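Local atomic coordinates of acyl carrier protein (Leishmania major, PDB entry 5ZWT), a protein that probably carries growing acyl chains during fatty acid biosynthesis, tethered through a phosphopantetheine arm that this apo form lacks. Residues L8-E13 with Q52-D57; K16-V21 with V43-F48; A49-Q52 with D57-D60. The protein carries 1 engineered substitution. All blocks are in the same frame, centred on the assembly; numbering follows the deposited sequence.

How the interactions relate
Helix 40-53 supplies one partner to all three contacts, and each meets a different part of the chain. Interaction 2 uses its 43-48 turns against the loop after helix 3-16; interaction 1 uses its C-terminal end against helix 3-16 itself, with centres about 11 Å apart. The centres of interactions 1 and 3 are about 9 Å apart, and the two share Q52 and D57; L56 N and E51 O, 2.9 Å apart, probably join them by a hydrogen bond. The centres of interactions 2 and 3 are about 12 Å apart. In carrier proteins the phosphopantetheine-bearing serine, here replaced by an engineered alanine, starts this helix, so interaction 2 uses the part nearer that site.

Interaction 1 of 3, residues L8-E13 with Q52-D57; sequences LTRVLE and QEFILD
R10 of helix 3-16 reaches across to the end of helix 40-53, where E53 and F54 receive its guanidinium in two different ways. The polar grip is on E53. R10 NE gives a salt-bridging hydrogen bond to E53 OE1 at 2.7 Å, with an N-H...O angle of 157°; it lies close to the guanidinium plane and uses the anti lone pair of the oxygen, the one facing away from OE2. Two weaker bonds come from R10 NH2, one to the backbone E53 O at 2.9 Å and one to E53 OE1 at 3.2 Å. The carboxylate is turned 77° against the guanidinium, so the two groups do not form a flat, two-pronged pair. R10 NH1 has partners elsewhere: K83 O of the same chain and D6 OD2 of the second subunit. All three guanidinium nitrogens are thereby engaged. E53 OE1, besides serving R10, accepts a bond from G1 N of the second subunit, and this shared use should favour the charged form of the carboxylate.

A bend at chi3 turns the arginine head back over F54. F54 CE1 sits 3.5 Å above the guanidinium plane, over its centre, with ring and guanidinium planes only 25° apart. E53 CG lies over one face of the F54 ring, 3.6 Å above its plane and offset toward the rim, while V11 CG2 meets F54 CE2 at 3.7 Å; V7 and I76 also touch F54. A buried arginine whose donors are met by E53, K83 and the second subunit, lying against F54, thus joins helix 3-16 to the end of helix 40-53 in the helical bundle of the acyl carrier protein fold.

Interaction 2 of 3, residues K16-V21 with V43-F48; sequences KNFEKV and VVEVVF
Over one face of the F18 ring sits a methyl group of V46, and this is the tight part of the contact. V46 CG2 stands 3.7 Å from the ring centroid and only 15° off the ring normal, a CH-pi arrangement, with its nearest ring atom F18 CD2 at 3.6 Å. The methyl is displaced somewhat toward the CG-CD2 side. With F18 CG anti to the backbone N (chi1 -173°), the ring extends from its loop toward helix 40-53 and lays a face on the buried valine.

F18 opens a type I turn that runs to V21 and is closed by a 3.0 Å bond from V21 N to F18 O. It stands just beyond helix 3-16, in the long connection leading to helix 40-53. In the acyl carrier protein fold these two helices belong to one bundle, and here a single aromatic residue ties the start of their connecting loop to the later helix.

The rim of the same ring is the solvent side. F18 and E45 are both partly exposed, in contrast to buried V46, and of E45 just OE2 and CB touch the ring. E45 OE2 lies in the ring plane, 3.3 Å from F18 CZ, with the carboxylate turned 79° to the ring. Such an edge-on approach sets the oxygen against the slightly positive rim hydrogens rather than the electron-rich face. E45 CB, 3.8 Å from both CE1 and CZ of F18, adds apolar contact. No hydrogen bond crosses between the two segments. D42, on the preceding turn of the helix, touches both F18 and K20, whose side chain is modelled only to CG.

Interaction 3 of 3, residues A49-Q52 with D57-D60; sequences AIEQ and DIPD
E51 joins the last turns of helix 40-53 to the loop that follows by one hydrogen bond, from I58 N to E51 OE1. It is short, 2.7 Å, and nearly straight at 163°, and the carboxylate accepts it with the anti lone pair of OE1. The glutamate chain is extended beyond CG (chi2 -175°), which carries the oxygen far enough from the helix to meet the loop amide.

Apolar contact accompanies the bond. I58 CD1 lies 3.6 Å from E51 CG, the aliphatic part of the glutamate passing obliquely beside the isoleucine.

Electrostatics work less favourably here. E51 OE1 also lies 3.3 Å from I58 O, both of them acceptors. E51 OE1 and D57 OD2 are 4.1 Å apart, two like charges that may raise the proton affinity of one or both, although D57 is exposed and poorly ordered. The donated I58 N-H should partly offset this for E51.

I58 also touches Y75 of helix 69-78, while neighbouring I50 packs on V14 of helix 3-16 and on A72 and I76. Just beyond, P59 is the N-cap of the short helix 60-63, so the contact spans the step from one helix to the next.

Interaction 1 of 3, residues L8-E13 with Q52-D57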
loop_
_atom_site.group_PDB
_atom_site.type_symbol
_atom_site.label_atom_id
_atom_site.label_comp_id
_atom_site.label_asym_id
_atom_site.label_seq_id
_atom_site.Cartn_x
_atom_site.Cartn_y
_atom_site.Cartn_z
ATOM N N LEU A 8 6.671 0.259 -2.831
ATOM C CA LEU A 8 7.448 0.433 -4.054
ATOM C C LEU A 8 6.721 1.339 -5.034
ATOM O O LEU A 8 7.327 2.235 -5.620
ATOM C CB LEU A 8 7.703 -0.937 -4.692
ATOM C CG LEU A 8 8.318 -0.953 -6.093
ATOM C CD1 LEU A 8 9.640 -0.179 -6.164
ATOM C CD2 LEU A 8 8.486 -2.395 -6.598
ATOM N N THR A 9 5.412 1.129 -5.195
ATOM C CA THR A 9 4.611 1.939 -6.111
ATOM C C THR A 9 4.687 3.411 -5.745
ATOM O O THR A 9 4.788 4.294 -6.621
ATOM C CB THR A 9 3.154 1.463 -6.074
ATOM O OG1 THR A 9 3.066 0.087 -6.486
ATOM C CG2 THR A 9 2.278 2.324 -6.966
ATOM N N ARG A 10 4.641 3.708 -4.452
ATOM C CA ARG A 10 4.683 5.113 -4.094
ATOM C C ARG A 10 6.106 5.658 -4.159
ATOM O O ARG A 10 6.291 6.815 -4.531
ATOM C CB ARG A 10 4.046 5.312 -2.720
ATOM C CG ARG A 10 2.536 4.994 -2.724
ATOM C CD ARG A 10 2.001 4.829 -1.317
ATOM N NE ARG A 10 2.289 5.980 -0.475
ATOM C CZ ARG A 10 2.070 6.000 0.840
ATOM N NH1 ARG A 10 1.558 4.932 1.438
ATOM N NH2 ARG A 10 2.360 7.081 1.558
ATOM N N VAL A 11 7.124 4.840 -3.871
ATOM C CA VAL A 11 8.488 5.350 -4.037
ATOM C C VAL A 11 8.776 5.634 -5.503
ATOM O O VAL A 11 9.402 6.653 -5.839
ATOM C CB VAL A 11 9.528 4.384 -3.440
ATOM C CG1 VAL A 11 10.954 4.858 -3.807
ATOM C CG2 VAL A 11 9.374 4.336 -1.937
ATOM N N LEU A 12 8.289 4.771 -6.404
ATOM C CA LEU A 12 8.570 4.961 -7.828
ATOM C C LEU A 12 8.013 6.285 -8.302
ATOM O O LEU A 12 8.664 6.989 -9.081
ATOM C CB LEU A 12 7.990 3.814 -8.670
ATOM C CG LEU A 12 8.680 2.443 -8.613
ATOM C CD1 LEU A 12 7.827 1.404 -9.304
ATOM C CD2 LEU A 12 10.061 2.499 -9.244
ATOM N N GLU A 13 6.835 6.671 -7.803
ATOM C CA GLU A 13 6.231 7.906 -8.292
ATOM C C GLU A 13 6.902 9.125 -7.688
ATOM O O GLU A 13 7.066 10.151 -8.374
ATOM C CB GLU A 13 4.730 7.918 -7.985
ATOM C CG GLU A 13 3.858 8.465 -9.121
ATOM C CD GLU A 13 3.954 7.618 -10.381
ATOM O OE1 GLU A 13 3.898 6.376 -10.274
ATOM O OE2 GLU A 13 4.111 8.194 -11.479
ATOM N N GLN A 52 8.250 12.895 3.085
ATOM C CA GLN A 52 6.952 13.554 3.034
ATOM C C GLN A 52 5.888 12.653 2.432
ATOM O O GLN A 52 4.707 12.773 2.782
ATOM C CB GLN A 52 7.049 14.859 2.238
ATOM C CG GLN A 52 7.824 15.970 2.932
ATOM C CD GLN A 52 7.224 16.351 4.289
ATOM O OE1 GLN A 52 7.845 16.151 5.342
ATOM N NE2 GLN A 52 6.005 16.896 4.267
ATOM N N GLU A 53 6.270 11.761 1.517
ATOM C CA GLU A 53 5.279 10.858 0.956
ATOM C C GLU A 53 4.762 9.897 2.016
ATOM O O GLU A 53 3.557 9.632 2.091
ATOM C CB GLU A 53 5.878 10.088 -0.229
ATOM C CG GLU A 53 5.031 8.906 -0.699
ATOM C CD GLU A 53 3.680 9.337 -1.279
ATOM O OE1 GLU A 53 2.771 8.488 -1.333
ATOM O OE2 GLU A 53 3.509 10.514 -1.674
ATOM N N PHE A 54 5.641 9.422 2.891
ATOM C CA PHE A 54 5.260 8.434 3.889
ATOM C C PHE A 54 5.132 9.030 5.284
ATOM O O PHE A 54 4.947 8.277 6.244
ATOM C CB PHE A 54 6.262 7.272 3.892
ATOM C CG PHE A 54 6.243 6.450 2.622
ATOM C CD1 PHE A 54 5.338 5.399 2.463
ATOM C CD2 PHE A 54 7.107 6.749 1.582
ATOM C CE1 PHE A 54 5.315 4.656 1.287
ATOM C CE2 PHE A 54 7.089 6.012 0.403
ATOM C CZ PHE A 54 6.196 4.960 0.261
ATOM N N ILE A 55 5.223 10.356 5.420
ATOM C CA ILE A 55 5.073 11.023 6.711
ATOM C C ILE A 55 5.998 10.342 7.711
ATOM O O ILE A 55 5.573 9.872 8.773
ATOM C CB ILE A 55 3.604 11.083 7.195
ATOM C CG1 ILE A 55 2.686 11.771 6.168
ATOM C CG2 ILE A 55 3.501 11.891 8.491
ATOM C CD1 ILE A 55 2.177 10.930 5.003
ATOM N N LEU A 56 7.254 10.202 7.324
ATOM C CA LEU A 56 8.268 9.591 8.155
ATOM C C LEU A 56 9.378 10.598 8.363
ATOM O O LEU A 56 9.710 11.368 7.463
ATOM C CB LEU A 56 8.847 8.322 7.523
ATOM C CG LEU A 56 8.373 7.080 8.254
ATOM C CD1 LEU A 56 6.899 6.954 8.044
ATOM C CD2 LEU A 56 9.086 5.857 7.758
ATOM N N ASP A 57 9.968 10.577 9.540
ATOM C CA ASP A 57 11.193 11.322 9.759
ATOM C C ASP A 57 12.267 10.250 9.819
ATOM O O ASP A 57 12.283 9.418 10.734
ATOM C CB ASP A 57 11.138 12.174 11.028
ATOM C CG ASP A 57 12.446 12.897 11.292
ATOM O OD1 ASP A 57 13.288 12.345 12.035
ATOM O OD2 ASP A 57 12.642 14.013 10.749
#

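Interaction 2 of 3, residues K16-V21 with V43-F48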
loop_
_atom_site.group_PDB
_atom_site.type_symbol
_atom_site.label_atom_id
_atom_site.label_comp_id
_atom_site.label_asym_id
_atom_site.label_seq_id
_atom_site.Cartn_x
_atom_site.Cartn_y
_atom_site.Cartn_z
ATOM N N LYS A 16 10.186 9.305 -9.872
ATOM C CA LYS A 16 9.909 9.667 -11.260
ATOM C C LYS A 16 9.518 11.134 -11.376
ATOM O O LYS A 16 9.810 11.792 -12.383
ATOM C CB LYS A 16 8.795 8.777 -11.802
ATOM C CG LYS A 16 9.252 7.397 -12.293
ATOM C CD LYS A 16 8.048 6.454 -12.411
ATOM C CE LYS A 16 8.505 5.051 -12.861
ATOM N NZ LYS A 16 7.396 4.082 -13.096
ATOM N N ASN A 17 8.805 11.647 -10.380
ATOM C CA ASN A 17 8.311 13.018 -10.430
ATOM C C ASN A 17 9.327 14.037 -9.954
ATOM O O ASN A 17 9.040 15.240 -10.001
ATOM C CB ASN A 17 7.021 13.134 -9.620
ATOM C CG ASN A 17 5.825 12.618 -10.392
ATOM O OD1 ASN A 17 5.655 11.412 -10.572
ATOM N ND2 ASN A 17 5.012 13.532 -10.890
ATOM N N PHE A 18 10.490 13.596 -9.479
ATOM C CA PHE A 18 11.531 14.530 -9.081
ATOM C C PHE A 18 12.158 15.215 -10.290
ATOM O O PHE A 18 12.471 14.567 -11.299
ATOM C CB PHE A 18 12.611 13.829 -8.258
ATOM C CG PHE A 18 13.612 14.770 -7.681
ATOM C CD1 PHE A 18 13.263 15.612 -6.643
ATOM C CD2 PHE A 18 14.913 14.797 -8.151
ATOM C CE1 PHE A 18 14.183 16.492 -6.097
ATOM C CE2 PHE A 18 15.844 15.671 -7.607
ATOM C CZ PHE A 18 15.476 16.520 -6.577
ATOM N N GLU A 19 12.400 16.529 -10.140
ATOM C CA GLU A 19 12.718 17.398 -11.273
ATOM C C GLU A 19 14.081 17.099 -11.887
ATOM O O GLU A 19 14.329 17.483 -13.036
ATOM C CB GLU A 19 12.628 18.876 -10.862
ATOM C CG GLU A 19 13.007 19.192 -9.418
ATOM N N LYS A 20 15.014 16.527 -11.128
ATOM C CA LYS A 20 16.325 16.216 -11.680
ATOM C C LYS A 20 16.437 14.774 -12.186
ATOM O O LYS A 20 17.530 14.364 -12.591
ATOM C CB LYS A 20 17.410 16.534 -10.648
ATOM C CG LYS A 20 17.386 18.009 -10.164
ATOM N N VAL A 21 15.333 14.014 -12.181
ATOM C CA VAL A 21 15.270 12.608 -12.596
ATOM C C VAL A 21 14.600 12.502 -13.963
ATOM O O VAL A 21 13.545 13.104 -14.188
ATOM C CB VAL A 21 14.479 11.758 -11.577
ATOM C CG1 VAL A 21 14.216 10.358 -12.116
ATOM C CG2 VAL A 21 15.206 11.672 -10.247
ATOM N N VAL A 43 20.039 13.599 -4.010
ATOM C CA VAL A 43 19.587 12.429 -3.251
ATOM C C VAL A 43 18.922 12.861 -1.955
ATOM O O VAL A 43 17.908 12.288 -1.534
ATOM C CB VAL A 43 20.758 11.453 -2.999
ATOM C CG1 VAL A 43 20.312 10.353 -2.061
ATOM C CG2 VAL A 43 21.230 10.837 -4.325
ATOM N N VAL A 44 19.496 13.869 -1.293
ATOM C CA VAL A 44 18.902 14.407 -0.078
ATOM C C VAL A 44 17.494 14.925 -0.352
ATOM O O VAL A 44 16.568 14.707 0.444
ATOM C CB VAL A 44 19.811 15.514 0.492
ATOM C CG1 VAL A 44 19.026 16.427 1.331
ATOM C CG2 VAL A 44 20.991 14.899 1.281
ATOM N N GLU A 45 17.301 15.633 -1.468
ATOM C CA GLU A 45 15.962 16.134 -1.741
ATOM C C GLU A 45 15.028 14.999 -2.118
ATOM O O GLU A 45 13.833 15.058 -1.818
ATOM C CB GLU A 45 15.986 17.191 -2.840
ATOM C CG GLU A 45 17.135 18.163 -2.744
ATOM C CD GLU A 45 17.020 19.289 -3.745
ATOM O OE1 GLU A 45 16.979 20.472 -3.329
ATOM O OE2 GLU A 45 16.966 18.983 -4.957
ATOM N N VAL A 46 15.549 13.949 -2.745
ATOM C CA VAL A 46 14.720 12.779 -3.029
ATOM C C VAL A 46 14.342 12.071 -1.730
ATOM O O VAL A 46 13.186 11.674 -1.532
ATOM C CB VAL A 46 15.461 11.847 -4.009
ATOM C CG1 VAL A 46 14.832 10.505 -4.066
ATOM C CG2 VAL A 46 15.476 12.494 -5.403
ATOM N N VAL A 47 15.318 11.892 -0.831
ATOM C CA VAL A 47 15.045 11.320 0.489
ATOM C C VAL A 47 14.002 12.159 1.234
ATOM O O VAL A 47 13.085 11.622 1.873
ATOM C CB VAL A 47 16.362 11.201 1.282
ATOM C CG1 VAL A 47 16.092 10.927 2.753
ATOM C CG2 VAL A 47 17.243 10.110 0.694
ATOM N N PHE A 48 14.104 13.489 1.148
ATOM C CA PHE A 48 13.118 14.331 1.827
ATOM C C PHE A 48 11.724 14.131 1.233
ATOM O O PHE A 48 10.736 14.039 1.973
ATOM C CB PHE A 48 13.540 15.802 1.762
ATOM C CG PHE A 48 12.501 16.781 2.315
ATOM C CD1 PHE A 48 12.338 16.950 3.682
ATOM C CD2 PHE A 48 11.725 17.540 1.464
ATOM C CE1 PHE A 48 11.394 17.864 4.192
ATOM C CE2 PHE A 48 10.764 18.443 1.961
ATOM C CZ PHE A 48 10.608 18.605 3.318
#

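Interaction 3 of 3, residues A49-Q52 with D57-D60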
loop_
_atom_site.group_PDB
_atom_site.type_symbol
_atom_site.label_atom_id
_atom_site.label_comp_id
_atom_site.label_asym_id
_atom_site.label_seq_id
_atom_site.Cartn_x
_atom_site.Cartn_y
_atom_site.Cartn_z
ATOM N N ALA A 49 11.623 14.024 -0.100
ATOM C CA ALA A 49 10.321 13.777 -0.715
ATOM C C ALA A 49 9.756 12.420 -0.313
ATOM O O ALA A 49 8.525 12.253 -0.213
ATOM C CB ALA A 49 10.421 13.890 -2.232
ATOM N N ILE A 50 10.629 11.431 -0.109
ATOM C CA ILE A 50 10.192 10.141 0.430
ATOM C C ILE A 50 9.708 10.301 1.869
ATOM O O ILE A 50 8.713 9.685 2.276
ATOM C CB ILE A 50 11.333 9.108 0.314
ATOM C CG1 ILE A 50 11.587 8.766 -1.154
ATOM C CG2 ILE A 50 11.036 7.840 1.117
ATOM C CD1 ILE A 50 12.832 7.887 -1.380
ATOM N N GLU A 51 10.375 11.160 2.654
ATOM C CA GLU A 51 9.921 11.392 4.023
ATOM C C GLU A 51 8.530 11.996 4.035
ATOM O O GLU A 51 7.709 11.660 4.897
ATOM C CB GLU A 51 10.876 12.311 4.793
ATOM C CG GLU A 51 12.255 11.738 5.143
ATOM C CD GLU A 51 13.042 12.702 6.017
ATOM O OE1 GLU A 51 13.500 12.293 7.112
ATOM O OE2 GLU A 51 13.137 13.892 5.639
ATOM N N GLN A 52 8.250 12.895 3.085
ATOM C CA GLN A 52 6.952 13.554 3.034
ATOM C C GLN A 52 5.888 12.653 2.432
ATOM O O GLN A 52 4.707 12.773 2.782
ATOM C CB GLN A 52 7.049 14.859 2.238
ATOM C CG GLN A 52 7.824 15.970 2.932
ATOM C CD GLN A 52 7.224 16.351 4.289
ATOM O OE1 GLN A 52 7.845 16.151 5.342
ATOM N NE2 GLN A 52 6.005 16.896 4.267
ATOM N N ASP A 57 9.968 10.577 9.540
ATOM C CA ASP A 57 11.193 11.322 9.759
ATOM C C ASP A 57 12.267 10.250 9.819
ATOM O O ASP A 57 12.283 9.418 10.734
ATOM C CB ASP A 57 11.138 12.174 11.028
ATOM C CG ASP A 57 12.446 12.897 11.292
ATOM O OD1 ASP A 57 13.288 12.345 12.035
ATOM O OD2 ASP A 57 12.642 14.013 10.749
ATOM N N ILE A 58 13.157 10.268 8.839
ATOM C CA ILE A 58 14.205 9.263 8.717
ATOM C C ILE A 58 15.450 9.853 9.367
ATOM O O ILE A 58 15.935 10.897 8.907
ATOM C CB ILE A 58 14.453 8.892 7.244
ATOM C CG1 ILE A 58 13.178 8.307 6.624
ATOM C CG2 ILE A 58 15.608 7.917 7.102
ATOM C CD1 ILE A 58 13.206 8.223 5.111
ATOM N N PRO A 59 15.975 9.246 10.430
ATOM C CA PRO A 59 17.177 9.790 11.062
ATOM C C PRO A 59 18.337 9.756 10.089
ATOM O O PRO A 59 18.358 8.959 9.147
ATOM C CB PRO A 59 17.408 8.856 12.255
ATOM C CG PRO A 59 16.681 7.607 11.903
ATOM C CD PRO A 59 15.499 8.028 11.102
ATOM N N ASP A 60 19.295 10.659 10.306
ATOM C CA ASP A 60 20.409 10.770 9.374
ATOM C C ASP A 60 21.167 9.456 9.265
ATOM O O ASP A 60 21.698 9.136 8.198
ATOM C CB ASP A 60 21.337 11.903 9.803
ATOM C CG ASP A 60 20.722 13.272 9.583
ATOM O OD1 ASP A 60 19.516 13.346 9.267
ATOM O OD2 ASP A 60 21.446 14.278 9.731
#